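Local coordinates for putative DsbA oxidoreductase SCO1869 (Streptomyces coelicolor A3, PDB 3GL5) that probably acts as a thiol-disulfide oxidoreductase of the DsbA family, built on a thioredoxin-like domain with a CPWC redox motif, at the sodium ion site and the interface of chains A and B. Residues are numbered along the deposited sequence; one frame, centred on the assembly and turned at random. Chains: chain A/B, Putative DsbA oxidoreductase SCO1869.

Contact 1: the sodium ion site. Residues chain A 11, 96, 126-128, 130-134, 140. With NA (sodium ion), chain C.
Main-chain carbonyls do most of the work in this sodium site, which sits where helix 116-128 ends and the following loop curls back over it. Four of them face the ion in a near-octahedral shell: A:Arg132 O at 2.3 Å from NA, then A:Gly126 O and A:Asp130 O, with A:Asn127 O more loosely held. None of these carbonyls carries a full charge; placed at the C-terminal end of the helix, the cation would probably be favoured by the partial negative charge there. It may come from the crystallisation medium.

Two waters complete the observed shell and link the ion to A:Asp96. Water 1 lies 2.6 Å from A:Asp96 OD1, a carboxylate oxygen, and is also bound by A:Asn127 OD1 and the backbone A:Val134 N. Water 2 joins A:Asp96 OD1 to A:Glu131 O. The other carboxylate oxygen, A:Asp96 OD2, takes the hydroxyl of A:Ser133 on its syn lone pair.

Among charged side chains, A:Asp130 turns its carboxylate away from the metal, CG anti to the backbone N (chi1 -157°). A:Arg140 NH2 reaches A:Asp130 OD2 at 3.1 Å, from above the carboxylate plane, and lies over the face of the A:Arg132 guanidinium. A:Arg132 NE makes a long, weak salt bridge to A:Asp130 OD1 (3.5 Å), so each oxygen faces one arginine, which probably eases the closeness of two like charges.

While A:Asn127 OD1 meets water 1, its ND2 donates to A:Ile11 O at 2.9 Å, approaching from above the carbonyl plane.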
ATOM      1  N   ILE A  11     -12.702 -13.714   5.961  1.00 26.43           N
ATOM      2  CA  ILE A  11     -13.881 -13.398   6.798  1.00 26.85           C
ATOM      3  C   ILE A  11     -14.503 -14.641   7.540  1.00 27.43           C
ATOM      4  O   ILE A  11     -15.050 -14.514   8.658  1.00 27.38           O
ATOM      5  CB  ILE A  11     -14.967 -12.670   5.941  1.00 26.71           C
ATOM      6  CG1 ILE A  11     -14.394 -11.382   5.274  1.00 28.46           C
ATOM      7  CG2 ILE A  11     -16.185 -12.326   6.785  1.00 25.63           C
ATOM      8  CD1 ILE A  11     -13.859 -10.304   6.249  1.00 25.83           C
ATOM      9  N   ASP A  96     -23.292 -19.461  10.216  1.00 31.58           N
ATOM     10  CA  ASP A  96     -23.225 -20.107   8.926  1.00 31.77           C
ATOM     11  C   ASP A  96     -21.863 -19.828   8.312  1.00 32.41           C
ATOM     12  O   ASP A  96     -21.028 -19.091   8.879  1.00 33.08           O
ATOM     13  CB  ASP A  96     -24.388 -19.689   8.018  1.00 30.72           C
ATOM     14  CG  ASP A  96     -24.337 -18.203   7.604  1.00 32.56           C
ATOM     15  OD1 ASP A  96     -23.626 -17.382   8.222  1.00 29.90           O
ATOM     16  OD2 ASP A  96     -25.046 -17.848   6.638  1.00 32.24           O
ATOM     17  N   GLY A 126     -20.697  -8.483  10.633  1.00 29.04           N
ATOM     18  CA  GLY A 126     -21.764  -9.124   9.818  1.00 29.29           C
ATOM     19  C   GLY A 126     -21.723 -10.653   9.910  1.00 29.28           C
ATOM     20  O   GLY A 126     -22.751 -11.303  10.041  1.00 29.90           O
ATOM     21  N   ASN A 127     -20.525 -11.221   9.886  1.00 29.71           N
ATOM     22  CA  ASN A 127     -20.361 -12.674  10.016  1.00 29.85           C
ATOM     23  C   ASN A 127     -20.612 -13.222  11.460  1.00 30.02           C
ATOM     24  O   ASN A 127     -21.513 -14.045  11.677  1.00 28.43           O
ATOM     25  CB  ASN A 127     -19.024 -13.167   9.400  1.00 29.42           C
ATOM     26  CG  ASN A 127     -19.012 -14.694   9.164  1.00 29.99           C
ATOM     27  OD1 ASN A 127     -20.072 -15.314   8.951  1.00 30.22           O
ATOM     28  ND2 ASN A 127     -17.818 -15.306   9.231  1.00 30.43           N
ATOM     29  N   PHE A 128     -19.855 -12.713  12.435  1.00 30.31           N
ATOM     30  CA  PHE A 128     -19.752 -13.315  13.766  1.00 31.06           C
ATOM     31  C   PHE A 128     -20.673 -12.730  14.832  1.00 31.72           C
ATOM     32  O   PHE A 128     -21.026 -13.431  15.785  1.00 32.82           O
ATOM     33  CB  PHE A 128     -18.287 -13.270  14.247  1.00 30.82           C
ATOM     34  CG  PHE A 128     -17.336 -14.084  13.383  1.00 31.45           C
ATOM     35  CD1 PHE A 128     -17.357 -15.469  13.423  1.00 26.97           C
ATOM     36  CD2 PHE A 128     -16.423 -13.451  12.516  1.00 30.87           C
ATOM     37  CE1 PHE A 128     -16.482 -16.226  12.615  1.00 31.16           C
ATOM     38  CE2 PHE A 128     -15.547 -14.195  11.735  1.00 30.99           C
ATOM     39  CZ  PHE A 128     -15.586 -15.616  11.781  1.00 29.60           C
ATOM     40  N   ASP A 130     -23.718 -11.125  14.050  1.00 33.73           N
ATOM     41  CA  ASP A 130     -24.986 -10.782  13.482  1.00 34.82           C
ATOM     42  C   ASP A 130     -25.649 -12.063  12.992  1.00 35.01           C
ATOM     43  O   ASP A 130     -24.992 -12.897  12.368  1.00 34.36           O
ATOM     44  CB  ASP A 130     -24.615  -9.910  12.292  1.00 36.26           C
ATOM     45  CG  ASP A 130     -25.702  -8.997  11.854  1.00 39.65           C
ATOM     46  OD1 ASP A 130     -26.890  -9.391  11.900  1.00 44.91           O
ATOM     47  OD2 ASP A 130     -25.339  -7.895  11.389  1.00 43.07           O
ATOM     48  N   GLU A 131     -26.948 -12.205  13.237  1.00 35.42           N
ATOM     49  CA  GLU A 131     -27.709 -13.420  12.882  1.00 35.86           C
ATOM     50  C   GLU A 131     -27.956 -13.539  11.367  1.00 35.25           C
ATOM     51  O   GLU A 131     -27.952 -14.651  10.819  1.00 34.77           O
ATOM     52  CB  GLU A 131     -29.003 -13.456  13.705  1.00 36.44           C
ATOM     53  CG  GLU A 131     -30.036 -14.478  13.326  1.00 40.89           C
ATOM     54  CD  GLU A 131     -31.317 -14.354  14.169  1.00 45.72           C
ATOM     55  OE1 GLU A 131     -31.367 -13.481  15.077  1.00 47.76           O
ATOM     56  OE2 GLU A 131     -32.284 -15.123  13.923  1.00 48.28           O
ATOM     57  N   ARG A 132     -28.105 -12.396  10.688  1.00 34.27           N
ATOM     58  CA  ARG A 132     -28.157 -12.383   9.233  1.00 33.20           C
ATOM     59  C   ARG A 132     -26.835 -12.837   8.616  1.00 32.42           C
ATOM     60  O   ARG A 132     -25.748 -12.449   9.060  1.00 31.51           O
ATOM     61  CB  ARG A 132     -28.528 -11.001   8.701  1.00 33.34           C
ATOM     62  CG  ARG A 132     -29.948 -10.590   9.035  1.00 36.71           C
ATOM     63  CD  ARG A 132     -30.153  -9.107   8.831  1.00 39.82           C
ATOM     64  NE  ARG A 132     -29.565  -8.341   9.929  1.00 42.99           N
ATOM     65  CZ  ARG A 132     -29.632  -7.015  10.048  1.00 45.21           C
ATOM     66  NH1 ARG A 132     -30.242  -6.284   9.116  1.00 42.94           N
ATOM     67  NH2 ARG A 132     -29.066  -6.420  11.092  1.00 47.51           N
ATOM     68  N   SER A 133     -26.944 -13.656   7.577  1.00 31.83           N
ATOM     69  CA  SER A 133     -25.794 -14.177   6.854  1.00 31.35           C
ATOM     70  C   SER A 133     -25.140 -13.100   5.987  1.00 30.94           C
ATOM     71  O   SER A 133     -25.822 -12.225   5.428  1.00 31.38           O
ATOM     72  CB  SER A 133     -26.229 -15.347   5.974  1.00 31.24           C
ATOM     73  OG  SER A 133     -25.142 -15.850   5.232  1.00 31.08           O
ATOM     74  N   VAL A 134     -23.818 -13.153   5.909  1.00 31.26           N
ATOM     75  CA  VAL A 134     -23.073 -12.395   4.913  1.00 31.50           C
ATOM     76  C   VAL A 134     -22.851 -13.182   3.612  1.00 31.66           C
ATOM     77  O   VAL A 134     -22.183 -12.682   2.687  1.00 33.19           O
ATOM     78  CB  VAL A 134     -21.718 -11.902   5.449  1.00 31.70           C
ATOM     79  CG1 VAL A 134     -21.928 -11.045   6.691  1.00 33.45           C
ATOM     80  CG2 VAL A 134     -20.770 -13.049   5.725  1.00 31.33           C
ATOM     81  N   ARG A 140     -27.297  -7.722   1.371  1.00 32.64           N
ATOM     82  CA  ARG A 140     -26.595  -7.662   2.669  1.00 32.82           C
ATOM     83  C   ARG A 140     -25.219  -6.991   2.565  1.00 31.80           C
ATOM     84  O   ARG A 140     -24.882  -6.115   3.358  1.00 31.83           O
ATOM     85  CB  ARG A 140     -26.437  -9.042   3.291  1.00 32.60           C
ATOM     86  CG  ARG A 140     -25.996  -9.002   4.743  1.00 34.40           C
ATOM     87  CD  ARG A 140     -26.975  -8.157   5.496  1.00 37.15           C
ATOM     88  NE  ARG A 140     -26.565  -7.866   6.862  1.00 41.15           N
ATOM     89  CZ  ARG A 140     -26.934  -6.772   7.533  1.00 41.21           C
ATOM     90  NH1 ARG A 140     -27.684  -5.847   6.936  1.00 36.58           N
ATOM     91  NH2 ARG A 140     -26.523  -6.585   8.792  1.00 41.42           N
TER
HETATM   92 NA    NA C 301     -23.895 -13.397  10.108  1.00 47.70          NA
HETATM   93  O   HOH W   1     -22.986 -14.886   8.214  1.00 26.63           O
HETATM   94  O   HOH W   2     -25.628 -15.616  10.045  1.00 41.68           O

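Contact 2: the interface of chains A and B. Residues chain A 195-196, 198-199, 203; chain B 221-222, 226.
A parallel beta bridge pairs A:Val195, in strand 193-196, with B:Ile221, at the end of strand 219-221, so the short strand of chain B runs alongside that of chain A in the same direction at this point. This patch belongs to a two-fold symmetric interface, and its twin has the chains exchanged; the dimer may or may not be the biological form.

A:Gln199 carries much of the polar contact beside that bridge. Its CB lies 4.0 Å from the backbone N of B:Ala226, a poorly ordered residue whose closeness carries little weight, and CG, anti to the carbonyl carbon (chi1 -60°), lies nearer to the same nitrogen. A bend at chi2 (-94°) then carries the amide toward B:Asp222. CD lies near B:Ala226 CA, while OE1 is 3.9 Å from B:Asp222 CA. At the tip, NE2 makes a weak, bent hydrogen bond to the carboxylate B:Asp222 OD1 at 3.1 Å, and another weak one within its own chain to the carbonyl A:Ser196 O. An alanine in place of A:Gln199 would remove the amide and would probably lose the weak bonds to B:Asp222 OD1 and A:Ser196 O.

The apolar side is formed by A:Val203 of helix 201-213 and B:Ile221, whose side chains run past each other in opposite directions. Both touch through the branch anti to the backbone N, with A:Val203 CG1 3.6 Å from B:Ile221 CG2.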
ATOM      1  N   VAL A 195       4.315 -14.575  11.528  1.00 32.50           N
ATOM      2  CA  VAL A 195       3.597 -15.067  12.688  1.00 31.80           C
ATOM      3  C   VAL A 195       2.245 -15.657  12.291  1.00 31.18           C
ATOM      4  O   VAL A 195       1.454 -15.029  11.586  1.00 30.36           O
ATOM      5  CB  VAL A 195       3.439 -13.963  13.752  1.00 32.59           C
ATOM      6  CG1 VAL A 195       2.530 -14.436  14.876  1.00 31.42           C
ATOM      7  CG2 VAL A 195       4.831 -13.579  14.274  1.00 31.36           C
ATOM      8  N   SER A 196       1.992 -16.876  12.760  1.00 30.19           N
ATOM      9  CA  SER A 196       0.816 -17.596  12.354  1.00 29.56           C
ATOM     10  C   SER A 196      -0.128 -17.878  13.517  1.00 28.73           C
ATOM     11  O   SER A 196       0.304 -18.210  14.621  1.00 28.40           O
ATOM     12  CB  SER A 196       1.231 -18.899  11.675  1.00 29.76           C
ATOM     13  OG  SER A 196       0.175 -19.827  11.761  1.00 31.96           O
ATOM     14  N   ALA A 198      -3.828 -16.922  15.940  1.00 28.45           N
ATOM     15  CA  ALA A 198      -4.242 -15.935  16.949  1.00 29.55           C
ATOM     16  C   ALA A 198      -3.421 -16.067  18.246  1.00 30.42           C
ATOM     17  O   ALA A 198      -3.890 -16.518  19.292  1.00 30.64           O
ATOM     18  CB  ALA A 198      -5.740 -16.035  17.238  1.00 28.98           C
ATOM     19  N   GLN A 199      -2.183 -15.628  18.154  1.00 31.42           N
ATOM     20  CA  GLN A 199      -1.239 -15.639  19.250  1.00 31.93           C
ATOM     21  C   GLN A 199      -1.652 -14.668  20.405  1.00 32.30           C
ATOM     22  O   GLN A 199      -2.447 -13.722  20.183  1.00 32.46           O
ATOM     23  CB  GLN A 199       0.107 -15.242  18.653  1.00 31.60           C
ATOM     24  CG  GLN A 199       0.597 -16.186  17.548  1.00 33.09           C
ATOM     25  CD  GLN A 199       1.532 -17.282  18.086  1.00 37.87           C
ATOM     26  OE1 GLN A 199       2.493 -16.986  18.801  1.00 36.86           O
ATOM     27  NE2 GLN A 199       1.253 -18.547  17.740  1.00 37.89           N
ATOM     28  N   VAL A 203       3.111 -12.565  22.468  0.50 32.81           N
ATOM     29  CA  VAL A 203       3.900 -12.993  21.339  0.50 31.98           C
ATOM     30  C   VAL A 203       3.923 -11.859  20.302  0.50 31.76           C
ATOM     31  O   VAL A 203       5.011 -11.445  19.876  0.50 31.75           O
ATOM     32  CB  VAL A 203       3.396 -14.317  20.752  0.50 32.00           C
ATOM     33  CG1 VAL A 203       4.323 -14.784  19.667  0.50 30.93           C
ATOM     34  CG2 VAL A 203       3.325 -15.380  21.857  0.50 32.44           C
TER
ATOM     35  N   ILE B 221       7.542 -17.055  14.378  1.00 57.04           N
ATOM     36  CA  ILE B 221       7.418 -17.130  15.854  1.00 57.59           C
ATOM     37  C   ILE B 221       6.069 -17.758  16.233  1.00 58.51           C
ATOM     38  O   ILE B 221       5.014 -17.287  15.771  1.00 58.65           O
ATOM     39  CB  ILE B 221       7.570 -15.771  16.546  1.00 57.60           C
ATOM     40  CG1 ILE B 221       8.966 -15.214  16.322  1.00 56.80           C
ATOM     41  CG2 ILE B 221       7.329 -15.880  18.042  1.00 57.58           C
ATOM     42  CD1 ILE B 221       8.932 -13.786  15.941  1.00 54.50           C
ATOM     43  N   ASP B 222       6.111 -18.804  17.076  1.00 58.84           N
ATOM     44  CA  ASP B 222       4.950 -19.681  17.337  1.00 59.10           C
ATOM     45  C   ASP B 222       4.836 -20.061  18.808  1.00 59.06           C
ATOM     46  O   ASP B 222       5.797 -20.567  19.396  1.00 59.17           O
ATOM     47  CB  ASP B 222       5.071 -20.945  16.475  1.00 59.05           C
ATOM     48  CG  ASP B 222       3.733 -21.642  16.232  1.00 60.08           C
ATOM     49  OD1 ASP B 222       2.666 -21.148  16.675  1.00 60.87           O
ATOM     50  OD2 ASP B 222       3.766 -22.716  15.585  1.00 61.05           O
ATOM     51  N   ALA B 226      -1.321 -18.988  18.321  1.00 72.39           N
ATOM     52  CA  ALA B 226      -1.029 -20.300  17.726  1.00 72.11           C
ATOM     53  C   ALA B 226      -2.215 -20.816  16.917  1.00 71.69           C
ATOM     54  O   ALA B 226      -2.034 -21.310  15.793  1.00 71.92           O
ATOM     55  CB  ALA B 226      -0.580 -21.331  18.800  1.00 72.31           C
TER

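About 26 Å separates the C-alpha centres of contact 1 and contact 2, and the two have no residue in common. Contact 1 lies within one chain, joining the end of helix 116-128 to the loop before helix 138-147, to A:Arg140 in that helix and to A:Asp96 in strand 96-97, whereas contact 2 brings strand 193-196 and helix 201-213 of chain A against the C-terminal region of chain B. The first therefore concerns the shape of each subunit and the second the pairing of subunits. Both recur in the two copies, and the geometry alone gives no sign that the sodium ion influences the dimer.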